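Long-range contacts in Lic11098 (Leptospira interrogans serogroup Icterohaemorrhagiae serovar copenhageni, PDB 4U08), which is of unknown function but folds as a leucine-rich repeat solenoid and is considered a candidate virulence factor of this pathogen: residues Q158-L163 / G178-L183; N205-H210 / N228-L233; N148-E153 / N168-L173; T102-E107 / A125-D130; L71-N76 / L94-N99. One frame throughout, in Å; residues are numbered along the deposited sequence.

Contact 1: Q158-L163 / G178-L183. With CA (calcium ion), chain H.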
# COMPACT_ATOMS: atom_id res chain seq x y z
N GLN A 158 -8.34 -9.45 17.16
CA GLN A 158 -9.70 -9.03 16.82
C GLN A 158 -9.85 -7.52 16.52
O GLN A 158 -10.64 -7.16 15.67
CB GLN A 158 -10.71 -9.49 17.91
CG GLN A 158 -12.03 -10.00 17.32
CD GLN A 158 -12.98 -10.64 18.31
OE1 GLN A 158 -13.14 -11.86 18.35
NE2 GLN A 158 -13.72 -9.84 19.06
N ASN A 159 -9.06 -6.67 17.18
CA ASN A 159 -9.10 -5.22 17.02
C ASN A 159 -8.11 -4.65 15.98
O ASN A 159 -8.10 -3.44 15.79
CB ASN A 159 -8.86 -4.53 18.38
CG ASN A 159 -10.11 -4.18 19.12
OD1 ASN A 159 -11.20 -4.72 18.87
ND2 ASN A 159 -9.97 -3.27 20.07
N LEU A 160 -7.27 -5.50 15.36
CA LEU A 160 -6.25 -5.05 14.42
C LEU A 160 -6.85 -4.40 13.19
O LEU A 160 -7.76 -4.94 12.56
CB LEU A 160 -5.28 -6.19 14.04
CG LEU A 160 -3.91 -5.77 13.53
CD1 LEU A 160 -3.06 -5.13 14.65
CD2 LEU A 160 -3.18 -6.97 12.92
N GLU A 161 -6.35 -3.21 12.89
CA GLU A 161 -6.79 -2.39 11.75
C GLU A 161 -5.73 -2.27 10.68
O GLU A 161 -6.08 -2.16 9.52
CB GLU A 161 -7.20 -0.99 12.24
CG GLU A 161 -8.57 -0.99 12.90
CD GLU A 161 -8.95 0.29 13.61
OE1 GLU A 161 -9.87 0.22 14.46
OE2 GLU A 161 -8.34 1.34 13.34
N SER A 162 -4.43 -2.24 11.06
CA SER A 162 -3.34 -2.15 10.09
C SER A 162 -2.29 -3.18 10.44
O SER A 162 -1.82 -3.23 11.58
CB SER A 162 -2.70 -0.77 10.06
OG SER A 162 -3.63 0.28 9.90
N LEU A 163 -1.90 -3.97 9.43
CA LEU A 163 -0.88 -5.01 9.56
C LEU A 163 0.14 -4.83 8.45
O LEU A 163 -0.22 -4.90 7.26
CB LEU A 163 -1.55 -6.40 9.49
CG LEU A 163 -0.61 -7.62 9.53
CD1 LEU A 163 0.25 -7.62 10.83
CD2 LEU A 163 -1.40 -8.90 9.40
N GLY A 178 -7.75 -14.58 7.65
CA GLY A 178 -9.15 -14.27 7.34
C GLY A 178 -10.01 -13.96 8.55
O GLY A 178 -11.13 -13.47 8.39
N GLN A 179 -9.50 -14.19 9.77
CA GLN A 179 -10.27 -13.88 10.99
C GLN A 179 -10.09 -12.42 11.47
O GLN A 179 -10.73 -12.01 12.44
CB GLN A 179 -9.96 -14.90 12.10
CG GLN A 179 -10.30 -16.36 11.72
CD GLN A 179 -11.73 -16.64 11.28
OE1 GLN A 179 -12.01 -17.68 10.68
NE2 GLN A 179 -12.68 -15.73 11.57
N LEU A 180 -9.25 -11.63 10.77
CA LEU A 180 -9.01 -10.22 11.12
C LEU A 180 -10.16 -9.36 10.56
O LEU A 180 -10.00 -8.64 9.58
CB LEU A 180 -7.63 -9.75 10.64
CG LEU A 180 -6.43 -10.50 11.23
CD1 LEU A 180 -5.13 -10.08 10.55
CD2 LEU A 180 -6.33 -10.29 12.73
N ARG A 181 -11.32 -9.47 11.20
CA ARG A 181 -12.56 -8.84 10.74
C ARG A 181 -12.57 -7.31 10.79
O ARG A 181 -13.35 -6.71 10.07
CB ARG A 181 -13.77 -9.43 11.48
CG ARG A 181 -14.38 -10.60 10.72
CD ARG A 181 -15.24 -11.52 11.58
NE ARG A 181 -16.36 -10.82 12.22
CZ ARG A 181 -17.58 -10.69 11.69
NH1 ARG A 181 -17.85 -11.21 10.50
NH2 ARG A 181 -18.53 -10.03 12.34
N ASN A 182 -11.68 -6.70 11.59
CA ASN A 182 -11.55 -5.27 11.65
C ASN A 182 -10.41 -4.73 10.81
O ASN A 182 -10.18 -3.53 10.81
CB ASN A 182 -11.43 -4.79 13.10
CG ASN A 182 -12.76 -4.81 13.83
OD1 ASN A 182 -13.75 -4.23 13.39
ND2 ASN A 182 -12.82 -5.53 14.94
N LEU A 183 -9.66 -5.61 10.10
CA LEU A 183 -8.50 -5.16 9.31
C LEU A 183 -8.91 -4.22 8.18
O LEU A 183 -9.84 -4.53 7.43
CB LEU A 183 -7.67 -6.35 8.78
CG LEU A 183 -6.21 -6.06 8.39
CD1 LEU A 183 -5.33 -5.73 9.61
CD2 LEU A 183 -5.60 -7.22 7.62
CA CA H . -9.07 3.16 11.63
O HOH W 1 -8.97 -7.29 12.89
O HOH W 2 -9.63 4.39 9.38

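Contact 2: N205-H210 / N228-L233. With ZN (zinc ion), chain F.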
# COMPACT_ATOMS: atom_id res chain seq x y z
N ASN A 205 -13.70 -5.69 6.30
CA ASN A 205 -13.42 -4.28 6.51
C ASN A 205 -12.21 -3.77 5.72
O ASN A 205 -11.91 -2.59 5.78
CB ASN A 205 -13.26 -3.97 8.01
CG ASN A 205 -14.56 -3.68 8.71
OD1 ASN A 205 -15.65 -4.03 8.23
ND2 ASN A 205 -14.47 -3.03 9.85
N LEU A 206 -11.53 -4.66 4.97
CA LEU A 206 -10.31 -4.30 4.23
C LEU A 206 -10.57 -3.23 3.19
O LEU A 206 -11.43 -3.40 2.35
CB LEU A 206 -9.63 -5.51 3.60
CG LEU A 206 -8.18 -5.32 3.19
CD1 LEU A 206 -7.27 -5.22 4.46
CD2 LEU A 206 -7.70 -6.53 2.33
N GLN A 207 -9.81 -2.15 3.28
CA GLN A 207 -9.92 -1.02 2.37
C GLN A 207 -8.72 -0.93 1.44
O GLN A 207 -8.85 -0.44 0.32
CB GLN A 207 -10.04 0.29 3.16
CG GLN A 207 -11.34 0.40 3.95
CD GLN A 207 -11.25 1.47 5.03
OE1 GLN A 207 -11.81 1.32 6.11
NE2 GLN A 207 -10.54 2.55 4.79
N ILE A 208 -7.53 -1.28 1.95
CA ILE A 208 -6.27 -1.18 1.21
C ILE A 208 -5.51 -2.51 1.28
O ILE A 208 -5.21 -3.00 2.36
CB ILE A 208 -5.38 -0.02 1.75
CG1 ILE A 208 -6.14 1.34 1.89
CG2 ILE A 208 -4.10 0.14 0.93
CD1 ILE A 208 -6.79 2.00 0.77
N LEU A 209 -5.14 -3.04 0.11
CA LEU A 209 -4.38 -4.28 0.01
C LEU A 209 -3.16 -4.04 -0.89
O LEU A 209 -3.33 -3.82 -2.09
CB LEU A 209 -5.29 -5.42 -0.54
CG LEU A 209 -4.68 -6.84 -0.75
CD1 LEU A 209 -3.93 -7.35 0.51
CD2 LEU A 209 -5.75 -7.84 -1.14
N HIS A 210 -1.95 -4.04 -0.29
CA HIS A 210 -0.68 -3.83 -0.97
C HIS A 210 -0.03 -5.17 -1.22
O HIS A 210 0.35 -5.86 -0.27
CB HIS A 210 0.23 -2.93 -0.11
CG HIS A 210 -0.17 -1.48 -0.15
ND1 HIS A 210 0.58 -0.52 0.48
CD2 HIS A 210 -1.22 -0.88 -0.75
CE1 HIS A 210 -0.03 0.63 0.27
NE2 HIS A 210 -1.12 0.46 -0.48
N ASN A 228 -15.48 -3.80 1.09
CA ASN A 228 -15.02 -2.47 1.45
C ASN A 228 -13.72 -2.04 0.77
O ASN A 228 -13.27 -0.90 0.98
CB ASN A 228 -14.90 -2.35 2.99
CG ASN A 228 -16.25 -2.32 3.69
OD1 ASN A 228 -17.28 -2.02 3.09
ND2 ASN A 228 -16.27 -2.54 4.98
N LEU A 229 -13.14 -2.92 -0.07
CA LEU A 229 -11.87 -2.63 -0.74
C LEU A 229 -11.94 -1.40 -1.65
O LEU A 229 -12.82 -1.32 -2.49
CB LEU A 229 -11.36 -3.86 -1.53
CG LEU A 229 -9.85 -3.85 -1.90
CD1 LEU A 229 -8.96 -3.98 -0.65
CD2 LEU A 229 -9.52 -4.99 -2.86
N GLN A 230 -11.00 -0.48 -1.47
CA GLN A 230 -10.88 0.78 -2.22
C GLN A 230 -9.65 0.80 -3.09
O GLN A 230 -9.68 1.38 -4.18
CB GLN A 230 -10.85 1.97 -1.26
CG GLN A 230 -12.20 2.25 -0.58
CD GLN A 230 -12.07 3.10 0.67
OE1 GLN A 230 -11.29 4.05 0.73
NE2 GLN A 230 -12.82 2.76 1.70
N LYS A 231 -8.55 0.22 -2.61
CA LYS A 231 -7.29 0.22 -3.35
C LYS A 231 -6.71 -1.19 -3.38
O LYS A 231 -6.49 -1.81 -2.33
CB LYS A 231 -6.26 1.19 -2.73
CG LYS A 231 -6.68 2.66 -2.82
CD LYS A 231 -5.60 3.55 -2.25
CE LYS A 231 -6.08 4.97 -2.15
NZ LYS A 231 -5.46 5.66 -0.99
N LEU A 232 -6.43 -1.68 -4.60
CA LEU A 232 -5.84 -2.99 -4.81
C LEU A 232 -4.57 -2.80 -5.63
O LEU A 232 -4.65 -2.47 -6.82
CB LEU A 232 -6.87 -3.92 -5.50
CG LEU A 232 -6.43 -5.38 -5.82
CD1 LEU A 232 -5.83 -6.08 -4.58
CD2 LEU A 232 -7.58 -6.19 -6.38
N LEU A 233 -3.39 -2.96 -4.98
CA LEU A 233 -2.12 -2.74 -5.67
C LEU A 233 -1.44 -4.07 -5.95
O LEU A 233 -0.94 -4.72 -5.03
CB LEU A 233 -1.20 -1.81 -4.89
CG LEU A 233 -1.78 -0.48 -4.35
CD1 LEU A 233 -0.66 0.40 -3.82
CD2 LEU A 233 -2.58 0.30 -5.43
ZN ZN F . 2.27 -0.95 1.90
O HOH W 3 -13.32 -5.47 2.12
O HOH W 4 3.13 -3.01 1.92

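Contact 3: N148-E153 / N168-L173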
# COMPACT_ATOMS: atom_id res chain seq x y z
N ASN A 148 9.73 -15.99 7.31
CA ASN A 148 9.56 -16.91 6.18
C ASN A 148 8.12 -17.34 6.18
O ASN A 148 7.59 -17.76 5.16
CB ASN A 148 10.47 -18.14 6.36
CG ASN A 148 11.93 -17.79 6.33
OD1 ASN A 148 12.42 -17.11 5.42
ND2 ASN A 148 12.66 -18.23 7.33
N SER A 149 7.50 -17.23 7.36
CA SER A 149 6.10 -17.53 7.59
C SER A 149 5.65 -16.69 8.78
O SER A 149 6.48 -16.20 9.53
CB SER A 149 5.89 -19.02 7.83
OG SER A 149 6.66 -19.44 8.94
N ILE A 150 4.36 -16.44 8.88
CA ILE A 150 3.82 -15.66 9.98
C ILE A 150 2.86 -16.56 10.78
O ILE A 150 2.03 -17.24 10.18
CB ILE A 150 3.22 -14.28 9.52
CG1 ILE A 150 2.74 -13.39 10.71
CG2 ILE A 150 2.13 -14.43 8.46
CD1 ILE A 150 3.85 -12.76 11.56
N LEU A 151 3.06 -16.62 12.11
CA LEU A 151 2.29 -17.47 13.03
C LEU A 151 0.79 -17.24 12.88
O LEU A 151 0.37 -16.11 12.65
CB LEU A 151 2.78 -17.30 14.49
CG LEU A 151 2.35 -16.10 15.34
CD1 LEU A 151 2.84 -16.27 16.78
CD2 LEU A 151 2.89 -14.76 14.79
N LYS A 152 -0.01 -18.32 12.97
CA LYS A 152 -1.46 -18.21 12.77
C LYS A 152 -2.15 -17.39 13.86
O LYS A 152 -3.25 -16.90 13.61
CB LYS A 152 -2.13 -19.59 12.57
CG LYS A 152 -2.03 -20.49 13.79
CD LYS A 152 -2.62 -21.86 13.50
CE LYS A 152 -2.35 -22.85 14.59
NZ LYS A 152 -2.62 -22.27 15.92
N GLU A 153 -1.49 -17.21 15.03
CA GLU A 153 -1.96 -16.45 16.20
C GLU A 153 -2.21 -14.99 15.85
O GLU A 153 -2.90 -14.29 16.60
CB GLU A 153 -0.94 -16.50 17.37
CG GLU A 153 -0.89 -17.82 18.13
CD GLU A 153 -0.63 -19.10 17.34
OE1 GLU A 153 -1.34 -20.10 17.59
OE2 GLU A 153 0.21 -19.07 16.40
N ASN A 168 9.47 -9.11 3.73
CA ASN A 168 9.81 -10.29 4.53
C ASN A 168 10.07 -11.37 3.51
O ASN A 168 10.34 -11.04 2.34
CB ASN A 168 8.71 -10.63 5.54
CG ASN A 168 8.87 -9.82 6.78
OD1 ASN A 168 9.80 -10.02 7.54
ND2 ASN A 168 8.01 -8.84 6.99
N GLN A 169 10.02 -12.63 3.90
CA GLN A 169 10.26 -13.68 2.92
C GLN A 169 9.09 -14.65 2.84
O GLN A 169 9.28 -15.82 2.53
CB GLN A 169 11.63 -14.38 3.15
CG GLN A 169 12.24 -14.09 4.53
CD GLN A 169 13.41 -13.16 4.48
OE1 GLN A 169 14.58 -13.58 4.54
NE2 GLN A 169 13.14 -11.86 4.40
N LEU A 170 7.84 -14.12 2.99
CA LEU A 170 6.61 -14.92 2.95
C LEU A 170 6.31 -15.55 1.60
O LEU A 170 6.25 -14.85 0.60
CB LEU A 170 5.38 -14.11 3.43
CG LEU A 170 5.48 -13.43 4.78
CD1 LEU A 170 4.24 -12.55 5.04
CD2 LEU A 170 5.63 -14.44 5.89
N ASN A 171 6.07 -16.87 1.58
CA ASN A 171 5.68 -17.55 0.35
C ASN A 171 4.17 -17.72 0.37
O ASN A 171 3.52 -17.76 -0.68
CB ASN A 171 6.31 -18.95 0.26
CG ASN A 171 7.75 -19.01 0.68
OD1 ASN A 171 8.06 -19.47 1.78
ND2 ASN A 171 8.64 -18.52 -0.15
N VAL A 172 3.62 -17.86 1.59
CA VAL A 172 2.20 -18.15 1.81
C VAL A 172 1.71 -17.37 3.04
O VAL A 172 2.52 -16.94 3.87
CB VAL A 172 2.01 -19.70 1.98
CG1 VAL A 172 0.64 -20.05 2.51
CG2 VAL A 172 2.25 -20.45 0.67
N LEU A 173 0.39 -17.16 3.14
CA LEU A 173 -0.26 -16.55 4.30
C LEU A 173 -1.02 -17.67 5.05
O LEU A 173 -1.63 -18.52 4.40
CB LEU A 173 -1.26 -15.47 3.89
CG LEU A 173 -0.71 -14.24 3.18
CD1 LEU A 173 -1.86 -13.37 2.66
CD2 LEU A 173 0.23 -13.46 4.10
O HOH W 5 3.02 -17.58 6.52

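Contact 4: T102-E107 / A125-D130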
# COMPACT_ATOMS: atom_id res chain seq x y z
N THR A 102 16.13 -9.99 17.52
CA THR A 102 16.01 -11.33 16.94
C THR A 102 14.87 -12.08 17.61
O THR A 102 14.46 -13.13 17.12
CB THR A 102 17.34 -12.11 17.07
OG1 THR A 102 17.78 -12.06 18.42
CG2 THR A 102 18.41 -11.59 16.14
N ALA A 103 14.36 -11.55 18.73
CA ALA A 103 13.25 -12.11 19.49
C ALA A 103 12.56 -11.03 20.28
O ALA A 103 13.14 -9.97 20.56
CB ALA A 103 13.75 -13.20 20.44
N ILE A 104 11.30 -11.29 20.64
CA ILE A 104 10.41 -10.47 21.44
C ILE A 104 10.00 -11.33 22.64
O ILE A 104 9.49 -12.44 22.42
CB ILE A 104 9.18 -10.03 20.57
CG1 ILE A 104 9.60 -9.05 19.44
CG2 ILE A 104 8.04 -9.46 21.41
CD1 ILE A 104 10.57 -7.91 19.83
N PRO A 105 10.21 -10.87 23.89
CA PRO A 105 9.84 -11.70 25.06
C PRO A 105 8.37 -12.03 25.11
O PRO A 105 7.55 -11.22 24.66
CB PRO A 105 10.23 -10.82 26.27
CG PRO A 105 11.16 -9.81 25.75
CD PRO A 105 10.79 -9.58 24.31
N LYS A 106 8.02 -13.20 25.68
CA LYS A 106 6.62 -13.63 25.83
C LYS A 106 5.81 -12.63 26.66
O LYS A 106 4.60 -12.52 26.46
CB LYS A 106 6.52 -15.06 26.43
CG LYS A 106 7.19 -15.22 27.79
CD LYS A 106 6.78 -16.52 28.47
CE LYS A 106 7.23 -16.55 29.91
NZ LYS A 106 6.56 -17.64 30.64
N GLU A 107 6.49 -11.87 27.56
CA GLU A 107 5.91 -10.85 28.46
C GLU A 107 5.29 -9.67 27.69
O GLU A 107 4.61 -8.84 28.30
CB GLU A 107 6.92 -10.35 29.49
CG GLU A 107 7.30 -11.40 30.54
CD GLU A 107 8.29 -12.47 30.13
OE1 GLU A 107 8.95 -12.33 29.08
OE2 GLU A 107 8.40 -13.47 30.88
N ALA A 125 12.29 -13.43 13.17
CA ALA A 125 11.86 -14.54 12.33
C ALA A 125 10.60 -15.19 12.92
O ALA A 125 9.91 -15.95 12.25
CB ALA A 125 12.99 -15.57 12.21
N THR A 126 10.31 -14.87 14.19
CA THR A 126 9.19 -15.42 14.94
C THR A 126 8.65 -14.41 15.92
O THR A 126 9.36 -13.48 16.31
CB THR A 126 9.66 -16.63 15.83
OG1 THR A 126 10.66 -16.20 16.76
CG2 THR A 126 10.13 -17.82 15.05
N LEU A 127 7.43 -14.66 16.39
CA LEU A 127 6.81 -13.91 17.46
C LEU A 127 6.35 -14.91 18.52
O LEU A 127 5.94 -16.01 18.14
CB LEU A 127 5.59 -13.09 16.96
CG LEU A 127 5.89 -11.92 16.01
CD1 LEU A 127 4.60 -11.29 15.55
CD2 LEU A 127 6.75 -10.87 16.68
N PRO A 128 6.30 -14.56 19.82
CA PRO A 128 5.73 -15.51 20.79
C PRO A 128 4.22 -15.64 20.53
O PRO A 128 3.60 -14.69 20.03
CB PRO A 128 6.01 -14.85 22.16
CG PRO A 128 6.09 -13.36 21.85
CD PRO A 128 6.69 -13.28 20.47
N GLU A 129 3.65 -16.80 20.84
CA GLU A 129 2.22 -17.04 20.66
C GLU A 129 1.40 -16.08 21.54
O GLU A 129 0.27 -15.77 21.18
CB GLU A 129 1.87 -18.50 20.98
CG GLU A 129 2.33 -19.49 19.91
CD GLU A 129 2.15 -20.96 20.26
OE1 GLU A 129 3.03 -21.77 19.91
OE2 GLU A 129 1.11 -21.31 20.87
N ASP A 130 2.01 -15.58 22.64
CA ASP A 130 1.45 -14.62 23.63
C ASP A 130 0.99 -13.29 23.00
O ASP A 130 0.28 -12.52 23.62
CB ASP A 130 2.50 -14.33 24.70
CG ASP A 130 2.99 -15.60 25.36
OD1 ASP A 130 3.81 -16.33 24.72
OD2 ASP A 130 2.50 -15.92 26.46
O HOH W 6 12.59 -14.44 15.78
O HOH W 7 2.39 -13.04 28.00

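Contact 5: L71-N76 / L94-N99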
# COMPACT_ATOMS: atom_id res chain seq x y z
N LEU A 71 6.72 4.78 24.32
CA LEU A 71 8.13 4.49 24.38
C LEU A 71 8.69 4.46 22.96
O LEU A 71 8.37 3.56 22.18
CB LEU A 71 8.38 3.16 25.14
CG LEU A 71 9.83 2.69 25.27
CD1 LEU A 71 10.70 3.74 25.96
CD2 LEU A 71 9.89 1.38 26.04
N HIS A 72 9.48 5.49 22.61
CA HIS A 72 10.10 5.65 21.30
C HIS A 72 11.56 5.18 21.40
O HIS A 72 12.37 5.80 22.10
CB HIS A 72 10.00 7.13 20.82
CG HIS A 72 8.59 7.61 20.67
ND1 HIS A 72 8.01 7.77 19.43
CD2 HIS A 72 7.67 7.92 21.62
CE1 HIS A 72 6.77 8.17 19.66
NE2 HIS A 72 6.52 8.28 20.96
N LEU A 73 11.86 4.06 20.76
CA LEU A 73 13.19 3.46 20.82
C LEU A 73 13.73 3.14 19.43
O LEU A 73 14.57 2.25 19.27
CB LEU A 73 13.10 2.16 21.63
CG LEU A 73 13.36 2.27 23.11
CD1 LEU A 73 12.93 1.00 23.79
CD2 LEU A 73 14.83 2.52 23.38
N SER A 74 13.24 3.86 18.43
CA SER A 74 13.62 3.64 17.05
C SER A 74 15.05 4.08 16.77
O SER A 74 15.58 4.94 17.47
CB SER A 74 12.66 4.38 16.12
OG SER A 74 11.32 3.97 16.36
N LYS A 75 15.65 3.47 15.75
CA LYS A 75 16.99 3.80 15.27
C LYS A 75 18.06 3.75 16.38
O LYS A 75 18.75 4.73 16.67
CB LYS A 75 16.98 5.15 14.51
CG LYS A 75 16.03 5.17 13.31
CD LYS A 75 15.95 6.54 12.65
CE LYS A 75 14.63 7.23 12.94
NZ LYS A 75 14.60 8.62 12.40
N ASN A 76 18.17 2.59 17.03
CA ASN A 76 19.19 2.28 18.01
C ASN A 76 19.83 0.99 17.52
O ASN A 76 19.70 0.67 16.33
CB ASN A 76 18.60 2.13 19.41
CG ASN A 76 18.40 3.43 20.10
OD1 ASN A 76 19.32 3.98 20.68
ND2 ASN A 76 17.20 3.96 20.02
N LEU A 94 4.51 1.40 21.30
CA LEU A 94 5.87 0.91 21.44
C LEU A 94 6.53 0.95 20.08
O LEU A 94 6.13 0.19 19.18
CB LEU A 94 5.89 -0.50 22.10
CG LEU A 94 7.25 -1.21 22.24
CD1 LEU A 94 8.26 -0.38 23.03
CD2 LEU A 94 7.08 -2.62 22.85
N LYS A 95 7.50 1.85 19.90
CA LYS A 95 8.19 2.05 18.63
C LYS A 95 9.63 1.54 18.67
O LYS A 95 10.48 2.11 19.34
CB LYS A 95 8.10 3.51 18.15
CG LYS A 95 6.65 3.94 17.88
CD LYS A 95 6.52 5.36 17.36
CE LYS A 95 6.24 5.41 15.88
NZ LYS A 95 5.85 6.78 15.43
N LEU A 96 9.90 0.45 17.94
CA LEU A 96 11.20 -0.20 17.93
C LEU A 96 11.75 -0.38 16.54
O LEU A 96 12.63 -1.23 16.34
CB LEU A 96 11.08 -1.58 18.62
CG LEU A 96 10.85 -1.54 20.13
CD1 LEU A 96 10.17 -2.79 20.60
CD2 LEU A 96 12.15 -1.35 20.87
N TYR A 97 11.27 0.42 15.57
CA TYR A 97 11.77 0.28 14.21
C TYR A 97 13.26 0.63 14.12
O TYR A 97 13.74 1.49 14.86
CB TYR A 97 10.92 1.01 13.15
CG TYR A 97 10.87 2.52 13.22
CD1 TYR A 97 11.81 3.30 12.56
CD2 TYR A 97 9.79 3.17 13.82
CE1 TYR A 97 11.74 4.70 12.58
CE2 TYR A 97 9.69 4.57 13.83
CZ TYR A 97 10.68 5.33 13.22
OH TYR A 97 10.60 6.70 13.23
N GLU A 98 13.98 -0.09 13.27
CA GLU A 98 15.42 0.03 13.03
C GLU A 98 16.23 -0.27 14.31
O GLU A 98 16.74 0.64 14.98
CB GLU A 98 15.82 1.36 12.35
CG GLU A 98 17.06 1.23 11.48
CD GLU A 98 16.88 0.40 10.22
OE1 GLU A 98 16.26 0.91 9.26
OE2 GLU A 98 17.37 -0.75 10.18
N ASN A 99 16.28 -1.55 14.66
CA ASN A 99 17.06 -2.11 15.75
C ASN A 99 17.55 -3.48 15.29
O ASN A 99 17.38 -3.82 14.11
CB ASN A 99 16.24 -2.18 17.04
CG ASN A 99 16.18 -0.87 17.75
OD1 ASN A 99 17.17 -0.41 18.30
ND2 ASN A 99 15.03 -0.22 17.74

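Contact 1: Q158-L163 / G178-L183
A calcium ion sits at the end of Glu-161, an unexpected element in a contact otherwise made of leucines, an amide and backbone carbonyls. The Glu-161 chain starts with CG anti to its own carbonyl carbon (chi1 -77°), runs out extended and binds the metal with one carboxylate oxygen, OE2 lying 2.6 Å from the ion. A water and Glu-184 bind the same calcium, so the cation probably offsets the repulsion between two neighbouring carboxylates. On the way out, Glu-161 CG passes 3.7 Å from Asn-182 O. The direct hydrogen bond comes from Asn-182, whose ND2 donates to Gln-158 O over 2.8 Å and almost straight (167°). Acceptor and amide share a plane, which fixes the rotation of the amide. A bridging water accepts a hydrogen bond from Asn-182 N at 3.1 Å and can donate one to Leu-160 O at 2.7 Å. In the leucine-rich repeat solenoid the two segments belong to successive coils: 158-163 runs into strand 162-164, while 178-183, with a type I turn from Leu-180 to Leu-183, leads to strand 185-187. Leu-160 and Leu-183 are equivalent and lie side by side, CG anti to the backbone N in both, with Leu-160 CD2 4.1 Å from Leu-183 CD1. Leu-183 CD1 also comes within 3.8 Å of Leu-163 CB. Leu-163 crosses Leu-180 at about a right angle, CD2 against CD1.

Contact 2: N205-H210 / N228-L233
Backbone hydrogen bonds carry this pair of parallel strands, 208-210 and 231-233, from adjacent coils of the leucine-rich repeat solenoid. Gln-207 O is gripped twice: Gln-230 N approaches on a lone pair at 2.8 Å, and Lys-231 N comes nearly along the C=O axis at 3.0 Å. Leu-209 then donates to Lys-231 O and accepts from Leu-233 N, the latter bond practically straight at 178°. Apolar packing occupies both faces. Leu-209 and Leu-232 lie alongside each other in the core, CD2 of the first 3.9 Å from CD1 of the second. On the other face, Ile-208 CD1 rests against the Lys-231 chain, 3.6 Å from its CD, and Leu-233 CD1 approaches the His-210 ring obliquely, 3.4 Å from CD2. Metal binding is the third element: His-210 ND1 holds a zinc ion at 2.2 Å, with water also on the metal. Zinc on ND1 implies that this nitrogen carries no proton, and the metal would probably polarise the ring.

Contact 3: N148-E153 / N168-L173
Between 148-153 and 168-173, loops of neighbouring repeats, the polar link is a water. It accepts from Ile-150 N at 2.9 Å and donates to Val-172 O at 2.8 Å, bridging the two backbones. Apolar contact centres on Leu-170, whose CG stands anti to the carbonyl carbon (chi1 -53°). Leu-170 CD2 presses on the Ser-149 backbone, 3.6 Å from Ser-149 CA, and meets Ile-150 CG2 at 4.3 Å. At the outer end Asn-148 and Gln-169 run side by side with their amide planes 55° apart; there Asn-148 OD1 touches an aliphatic carbon, Gln-169 CG, at 3.2 Å. Just beside the contact lies the buried Asn-168, the asparagine characteristic of the leucine-rich repeat: its ND2 donates to Leu-142 O and Leu-165 O, and its OD1 accepts from Phe-147 N. The chemistry thus implies a division of labour: the two segments themselves meet by apolar packing and one water, while next to them Asn-168 makes a direct polar link to the preceding coil at Phe-147.

Contact 4: T102-E107 / A125-D130
Lys-106 CB lies over one face of the flat Asp-130 carboxylate, 3.4 Å from Asp-130 OD1, and Lys-106 O is on the same side; neither segment has an aromatic ring. Lys-106 holds CG in the crowded position between the backbone N and carbonyl carbon (chi1 58°), and its extended chain carries the ammonium away, so lysine and aspartate charges do not meet. The puckered ring of Pro-128 brings up its CB, CG and CD carbons. Pro-128 CD lies 3.5 Å from Ile-104 O and 4.1 Å from Ile-104 CB, the two side chains crossing obliquely, while Pro-128 CB packs 3.9 Å from Lys-106 CA. Two waters bridge the ends. One donates to Thr-102 O at 2.6 Å, accepts from Ala-125 N at 2.8 Å and also bonds Thr-126 OG1; the other donates to Lys-106 O at 2.7 Å and to Asp-130 OD2 at 3.3 Å. These are equivalent loops of adjacent leucine-rich repeats, each with a proline before its 3-10 turn. Lacking an N-H, Pro-128 can offer Ile-104 O nothing but C-H groups, so the middle of the contact is held by packing and its polar links rest on water.

Contact 5: L71-N76 / L94-N99
Tyr-97 takes the crowded rotamer, CG between the backbone N and the carbonyl carbon (chi1 66°), and this turns its ring under Ser-74, whose OG is anti to its own carbonyl carbon. Ser-74 CB then sits 3.5 Å from the ring centroid, 6° off the normal, a CH-pi contact over the face. The buried Ser-74 OG lies over the same face, 3.1 Å from Tyr-97 CE2, and has no hydrogen-bonding partner. Asn-99, with CG anti to its carbonyl carbon (chi1 -81°), is the hallmark asparagine of the leucine-rich repeat: ND2 spans two coils, donating to Leu-73 O at 2.9 Å and to Leu-96 O at 3.0 Å, while OD1 accepts from Leu-78 N. The strands 70-72 and 93-95 run parallel, with Lys-95 N bonded to Leu-71 O and Leu-73 N to Lys-95 O at 2.8 Å. Further on, Lys-75 N donates to Tyr-97 O at 2.9 Å. In the core Leu-71 and Leu-94 lie alongside each other, CD2 to CD1 at 3.8 Å.

How the contacts relate
Along the chain contact 5 comes first, then contact 4; contacts 3 and 1 interleave, their segments alternating, and contact 2 closes the series. Contacts 1, 2 and 5 reach the row of parallel strands, whereas contacts 3 and 4 join loops between strands. Contacts 1 and 2 have centres about 13 Å apart and touch where Arg-181 and Leu-183 meet Asn-205. Contacts 3 and 4, about 14 Å apart between centres, meet through Leu-151 packed on Leu-127 and Pro-128. Contacts 2 and 4 are the most distant pair, about 29 Å between centres. Each joins neighbouring coils; contacts 1, 2 and 5 sample the strand side, and 3 and 4 the loops between strands, of the same solenoid.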